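Local coordinates for protein acetoacetate decarboxylase (Sphingomonas wittichii, PDB 5UPB) that is an acetoacetate decarboxylase-like enzyme, probably a lyase that acts on small oxo-acid substrates, its physiological reaction not being established, at residues R153-R167 with W213-E227. Residues are numbered along the deposited sequence; the frame is centred on the assembly and turned at random.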
loop_
_atom_site.group_PDB
_atom_site.type_symbol
_atom_site.label_atom_id
_atom_site.label_comp_id
_atom_site.label_asym_id
_atom_site.label_seq_id
_atom_site.Cartn_x
_atom_site.Cartn_y
_atom_site.Cartn_z
ATOM N N ARG A 153 10.372 -5.106 0.363
ATOM C CA ARG A 153 9.446 -5.876 1.180
ATOM C C ARG A 153 9.761 -5.631 2.644
ATOM O O ARG A 153 10.934 -5.582 3.025
ATOM C CB ARG A 153 9.536 -7.370 0.847
ATOM C CG ARG A 153 8.613 -8.249 1.706
ATOM C CD ARG A 153 8.582 -9.705 1.186
ATOM N NE ARG A 153 7.749 -10.581 2.007
ATOM C CZ ARG A 153 8.180 -11.239 3.087
ATOM N NH1 ARG A 153 9.453 -11.153 3.489
ATOM N NH2 ARG A 153 7.331 -12.001 3.779
ATOM N N HIS A 154 8.709 -5.465 3.465
ATOM C CA HIS A 154 8.852 -5.302 4.924
ATOM C C HIS A 154 9.704 -4.087 5.269
ATOM O O HIS A 154 10.298 -4.006 6.348
ATOM C CB HIS A 154 9.439 -6.556 5.567
ATOM C CG HIS A 154 8.445 -7.662 5.753
ATOM N ND1 HIS A 154 8.818 -8.943 6.118
ATOM C CD2 HIS A 154 7.099 -7.683 5.618
ATOM C CE1 HIS A 154 7.740 -9.697 6.219
ATOM N NE2 HIS A 154 6.686 -8.962 5.908
ATOM N N GLY A 155 9.754 -3.123 4.349
ATOM C CA GLY A 155 10.555 -1.947 4.494
ATOM C C GLY A 155 11.982 -2.070 3.988
ATOM O O GLY A 155 12.709 -1.075 4.036
ATOM N N PHE A 156 12.410 -3.249 3.513
ATOM C CA PHE A 156 13.771 -3.449 3.048
ATOM C C PHE A 156 13.821 -3.364 1.525
ATOM O O PHE A 156 13.085 -4.072 0.837
ATOM C CB PHE A 156 14.315 -4.803 3.476
ATOM C CG PHE A 156 14.281 -5.031 4.980
ATOM C CD1 PHE A 156 15.258 -4.516 5.792
ATOM C CD2 PHE A 156 13.232 -5.739 5.552
ATOM C CE1 PHE A 156 15.210 -4.715 7.163
ATOM C CE2 PHE A 156 13.183 -5.948 6.920
ATOM C CZ PHE A 156 14.150 -5.429 7.728
ATOM N N THR A 157 14.719 -2.543 1.008
ATOM C CA THR A 157 15.024 -2.625 -0.415
ATOM C C THR A 157 15.559 -4.018 -0.726
ATOM O O THR A 157 16.509 -4.493 -0.098
ATOM C CB THR A 157 16.074 -1.594 -0.795
ATOM O OG1 THR A 157 15.670 -0.288 -0.331
ATOM C CG2 THR A 157 16.215 -1.597 -2.315
ATOM N N LEU A 158 14.958 -4.672 -1.709
ATOM C CA LEU A 158 15.419 -5.992 -2.124
ATOM C C LEU A 158 16.460 -5.879 -3.235
ATOM O O LEU A 158 17.587 -6.371 -3.095
ATOM C CB LEU A 158 14.232 -6.819 -2.601
ATOM C CG LEU A 158 13.144 -7.045 -1.530
ATOM C CD1 LEU A 158 11.854 -7.475 -2.236
ATOM C CD2 LEU A 158 13.621 -8.046 -0.510
ATOM N N PHE A 159 16.095 -5.258 -4.355
ATOM C CA PHE A 159 17.122 -4.884 -5.321
ATOM C C PHE A 159 16.627 -3.748 -6.196
ATOM O O PHE A 159 15.445 -3.396 -6.190
ATOM C CB PHE A 159 17.591 -6.081 -6.164
ATOM C CG PHE A 159 16.565 -6.674 -7.097
ATOM C CD1 PHE A 159 16.446 -6.229 -8.419
ATOM C CD2 PHE A 159 15.758 -7.729 -6.680
ATOM C CE1 PHE A 159 15.530 -6.811 -9.294
ATOM C CE2 PHE A 159 14.834 -8.309 -7.551
ATOM C CZ PHE A 159 14.736 -7.846 -8.881
ATOM N N ARG A 160 17.592 -3.079 -6.820
ATOM C CA ARG A 160 17.337 -2.014 -7.772
ATOM C C ARG A 160 17.972 -2.397 -9.104
ATOM O O ARG A 160 19.046 -2.993 -9.121
ATOM C CB ARG A 160 17.936 -0.688 -7.327
ATOM C CG ARG A 160 17.624 -0.315 -5.901
ATOM C CD ARG A 160 18.610 0.725 -5.401
ATOM N NE ARG A 160 18.486 1.993 -6.118
ATOM C CZ ARG A 160 19.399 2.954 -6.059
ATOM N NH1 ARG A 160 20.511 2.783 -5.345
ATOM N NH2 ARG A 160 19.203 4.082 -6.714
ATOM N N LEU A 161 17.296 -2.062 -10.194
ATOM C CA LEU A 161 17.775 -2.301 -11.555
ATOM C C LEU A 161 17.599 -1.040 -12.373
ATOM O O LEU A 161 16.660 -0.268 -12.155
ATOM C CB LEU A 161 16.998 -3.360 -12.310
ATOM C CG LEU A 161 16.995 -4.810 -11.920
ATOM C CD1 LEU A 161 16.225 -5.544 -13.013
ATOM C CD2 LEU A 161 18.414 -5.316 -11.768
ATOM N N GLY A 162 18.468 -0.879 -13.369
ATOM C CA GLY A 162 18.327 0.247 -14.269
ATOM C C GLY A 162 19.035 -0.031 -15.576
ATOM O O GLY A 162 19.852 -0.950 -15.691
ATOM N N LEU A 163 18.704 0.780 -16.568
ATOM C CA LEU A 163 19.271 0.663 -17.915
ATOM C C LEU A 163 19.392 2.057 -18.503
ATOM O O LEU A 163 18.428 2.826 -18.451
ATOM C CB LEU A 163 18.352 -0.173 -18.809
ATOM C CG LEU A 163 18.877 -0.483 -20.189
ATOM C CD1 LEU A 163 20.061 -1.429 -20.071
ATOM C CD2 LEU A 163 17.752 -1.088 -21.010
ATOM N N THR A 164 20.560 2.372 -19.084
ATOM C CA THR A 164 20.702 3.530 -19.965
ATOM C C THR A 164 20.792 2.971 -21.381
ATOM O O THR A 164 21.745 2.259 -21.710
ATOM C CB THR A 164 21.939 4.358 -19.653
ATOM O OG1 THR A 164 21.887 4.817 -18.307
ATOM C CG2 THR A 164 21.994 5.561 -20.583
ATOM N N VAL A 165 19.791 3.270 -22.204
ATOM C CA VAL A 165 19.665 2.635 -23.514
ATOM C C VAL A 165 20.773 3.131 -24.421
ATOM O O VAL A 165 21.052 4.335 -24.466
ATOM C CB VAL A 165 18.284 2.933 -24.105
ATOM C CG1 VAL A 165 18.181 2.433 -25.589
ATOM C CG2 VAL A 165 17.193 2.314 -23.220
ATOM N N THR A 166 21.432 2.206 -25.113
ATOM C CA THR A 166 22.463 2.565 -26.086
ATOM C C THR A 166 22.048 2.290 -27.520
ATOM O O THR A 166 22.534 2.961 -28.421
ATOM C CB THR A 166 23.776 1.816 -25.816
ATOM O OG1 THR A 166 23.556 0.403 -25.795
ATOM C CG2 THR A 166 24.374 2.225 -24.492
ATOM N N ARG A 167 21.139 1.354 -27.764
ATOM C CA ARG A 167 20.778 1.042 -29.137
ATOM C C ARG A 167 19.505 0.223 -29.150
ATOM O O ARG A 167 19.114 -0.396 -28.148
ATOM C CB ARG A 167 21.884 0.260 -29.864
ATOM C CG ARG A 167 22.263 -1.030 -29.133
ATOM C CD ARG A 167 23.047 -1.964 -30.046
ATOM N NE ARG A 167 23.516 -3.142 -29.325
ATOM C CZ ARG A 167 22.790 -4.243 -29.106
ATOM N NH1 ARG A 167 21.549 -4.362 -29.543
ATOM N NH2 ARG A 167 23.329 -5.257 -28.471
ATOM N N TRP A 213 15.345 -2.926 -26.573
ATOM C CA TRP A 213 16.414 -1.934 -26.461
ATOM C C TRP A 213 17.491 -2.448 -25.518
ATOM O O TRP A 213 17.189 -2.964 -24.442
ATOM C CB TRP A 213 15.881 -0.600 -25.951
ATOM C CG TRP A 213 14.802 -0.029 -26.845
ATOM C CD1 TRP A 213 13.475 -0.337 -26.816
ATOM C CD2 TRP A 213 14.965 0.942 -27.880
ATOM N NE1 TRP A 213 12.802 0.369 -27.787
ATOM C CE2 TRP A 213 13.689 1.177 -28.440
ATOM C CE3 TRP A 213 16.066 1.624 -28.401
ATOM C CZ2 TRP A 213 13.485 2.052 -29.513
ATOM C CZ3 TRP A 213 15.857 2.510 -29.466
ATOM C CH2 TRP A 213 14.578 2.725 -29.991
ATOM N N ALA A 214 18.744 -2.302 -25.914
ATOM C CA ALA A 214 19.882 -2.732 -25.118
ATOM C C ALA A 214 20.561 -1.503 -24.536
ATOM O O ALA A 214 20.388 -0.386 -25.016
ATOM C CB ALA A 214 20.890 -3.533 -25.960
ATOM N N GLY A 215 21.372 -1.706 -23.512
ATOM C CA GLY A 215 22.034 -0.551 -22.939
ATOM C C GLY A 215 22.918 -0.927 -21.788
ATOM O O GLY A 215 23.289 -2.087 -21.611
ATOM N N GLU A 216 23.333 0.105 -21.068
ATOM C CA GLU A 216 24.266 -0.062 -19.980
ATOM C C GLU A 216 23.470 -0.368 -18.720
ATOM O O GLU A 216 22.636 0.448 -18.327
ATOM C CB GLU A 216 25.096 1.188 -19.767
ATOM C CG GLU A 216 26.150 1.019 -18.678
ATOM C CD GLU A 216 26.805 2.324 -18.276
ATOM O OE1 GLU A 216 26.324 3.391 -18.707
ATOM O OE2 GLU A 216 27.791 2.283 -17.511
ATOM N N PRO A 217 23.617 -1.543 -18.124
ATOM C CA PRO A 217 22.785 -1.909 -16.976
ATOM C C PRO A 217 23.387 -1.499 -15.646
ATOM O O PRO A 217 24.581 -1.256 -15.512
ATOM C CB PRO A 217 22.733 -3.435 -17.055
ATOM C CG PRO A 217 24.080 -3.806 -17.635
ATOM C CD PRO A 217 24.398 -2.688 -18.633
ATOM N N PHE A 218 22.537 -1.500 -14.628
ATOM C CA PHE A 218 23.057 -1.491 -13.277
ATOM C C PHE A 218 22.097 -2.286 -12.418
ATOM O O PHE A 218 20.912 -2.409 -12.728
ATOM C CB PHE A 218 23.263 -0.079 -12.719
ATOM C CG PHE A 218 22.137 0.415 -11.877
ATOM C CD1 PHE A 218 22.004 0.044 -10.555
ATOM C CD2 PHE A 218 21.225 1.289 -12.419
ATOM C CE1 PHE A 218 20.940 0.511 -9.792
ATOM C CE2 PHE A 218 20.163 1.758 -11.675
ATOM C CZ PHE A 218 20.022 1.371 -10.353
ATOM N N ILE A 219 22.651 -2.899 -11.392
ATOM C CA ILE A 219 21.857 -3.635 -10.436
ATOM C C ILE A 219 22.487 -3.380 -9.072
ATOM O O ILE A 219 23.712 -3.308 -8.947
ATOM C CB ILE A 219 21.807 -5.134 -10.792
ATOM C CG1 ILE A 219 21.079 -5.907 -9.694
ATOM C CG2 ILE A 219 23.216 -5.678 -10.988
ATOM C CD1 ILE A 219 20.704 -7.307 -10.131
ATOM N N GLU A 220 21.659 -3.286 -8.045
ATOM C CA GLU A 220 22.170 -3.108 -6.691
ATOM C C GLU A 220 21.296 -3.973 -5.813
ATOM O O GLU A 220 20.091 -3.735 -5.714
ATOM C CB GLU A 220 22.141 -1.641 -6.237
ATOM C CG GLU A 220 22.541 -1.421 -4.773
ATOM C CD GLU A 220 22.388 0.012 -4.343
ATOM O OE1 GLU A 220 23.212 0.840 -4.772
ATOM O OE2 GLU A 220 21.437 0.312 -3.590
ATOM N N LEU A 221 21.907 -4.999 -5.228
ATOM C CA LEU A 221 21.194 -5.890 -4.342
ATOM C C LEU A 221 21.146 -5.267 -2.952
ATOM O O LEU A 221 22.131 -4.700 -2.475
ATOM C CB LEU A 221 21.909 -7.236 -4.302
ATOM C CG LEU A 221 21.891 -8.037 -5.597
ATOM C CD1 LEU A 221 22.875 -9.178 -5.477
ATOM C CD2 LEU A 221 20.499 -8.554 -5.917
ATOM N N GLY A 222 20.015 -5.430 -2.275
ATOM C CA GLY A 222 19.874 -5.066 -0.882
ATOM C C GLY A 222 20.103 -6.238 0.051
ATOM O O GLY A 222 20.695 -7.261 -0.312
ATOM N N SER A 223 19.568 -6.115 1.266
ATOM C CA SER A 223 19.688 -7.195 2.228
ATOM C C SER A 223 18.501 -7.111 3.178
ATOM O O SER A 223 18.029 -6.017 3.473
ATOM C CB SER A 223 21.011 -7.048 3.007
ATOM O OG SER A 223 21.114 -7.962 4.071
ATOM N N ALA A 224 18.001 -8.265 3.612
ATOM C CA ALA A 224 16.900 -8.308 4.567
ATOM C C ALA A 224 17.050 -9.502 5.500
ATOM O O ALA A 224 17.553 -10.554 5.089
ATOM C CB ALA A 224 15.555 -8.372 3.831
ATOM N N PRO A 225 16.597 -9.387 6.745
ATOM C CA PRO A 225 16.739 -10.517 7.682
ATOM C C PRO A 225 15.942 -11.750 7.272
ATOM O O PRO A 225 16.301 -12.849 7.707
ATOM C CB PRO A 225 16.246 -9.940 9.012
ATOM C CG PRO A 225 15.334 -8.793 8.636
ATOM C CD PRO A 225 15.917 -8.226 7.337
ATOM N N ASP A 226 14.889 -11.613 6.445
ATOM C CA ASP A 226 14.052 -12.740 6.018
ATOM C C ASP A 226 14.178 -13.038 4.517
ATOM O O ASP A 226 13.279 -13.621 3.898
ATOM C CB ASP A 226 12.587 -12.498 6.416
ATOM C CG ASP A 226 12.024 -11.166 5.922
ATOM O OD1 ASP A 226 12.763 -10.387 5.277
ATOM O OD2 ASP A 226 10.840 -10.889 6.218
ATOM N N GLU A 227 15.305 -12.668 3.919
ATOM C CA GLU A 227 15.594 -12.973 2.522
ATOM C C GLU A 227 17.006 -13.515 2.455
ATOM O O GLU A 227 17.764 -13.416 3.417
ATOM C CB GLU A 227 15.489 -11.736 1.629
ATOM C CG GLU A 227 14.163 -11.020 1.691
ATOM C CD GLU A 227 13.062 -11.778 0.976
ATOM O OE1 GLU A 227 13.313 -12.928 0.522
ATOM O OE2 GLU A 227 11.939 -11.224 0.849
HETATM O O HOH W 1 10.343 -14.293 4.267
HETATM O O HOH W 2 18.233 -3.466 1.811
HETATM O O HOH W 3 22.953 2.641 -16.591
#
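The Phe218 ring lays one face over the Leu161-Gly162 backbone, toward the ring's rim, its CE2 3.5 Å from Gly162 CA; the ring occupies the place a side chain at Gly162 would fill. Its chi1 of 97°, well off a staggered value, swings it over 156-166. On the same face Arg160 and Glu220 run side by side; a bend at chi3 (65°) brings Arg160 NH1 to Glu220 OE2 at 3.2 Å, the oxygen lying in the guanidinium plane while the nitrogen stands above the carboxylate plane. Arg160 NH2 reaches Arg74 O of the fourth subunit. On the other face Leu161 CD2 meets Ile219 CG1 at a tight 3.4 Å, Leu161 packing on strand 21-34 and Ile219 on strand 235-249. Beyond the strands, Asp226 OD2 offers its syn lone pair to His154 ND1 at 2.8 Å, lying close to the imidazole plane, and takes a weak, salt-bridged bond from Arg153 NH1, whose NE pairs with Glu108 of the second subunit. Nearby, Pro225 CD sits 3.6 Å from the Phe156 ring centroid, a CH-pi contact over the face. At the far end Ala214 CB rests against one face of the Arg167 guanidinium, whose NH2 is salt-bridged to Asp173. The whole is an antiparallel strand pair with a classic beta bulge at Thr166 and Arg167 opposite Ala214, within the strand-rich acetoacetate decarboxylase fold.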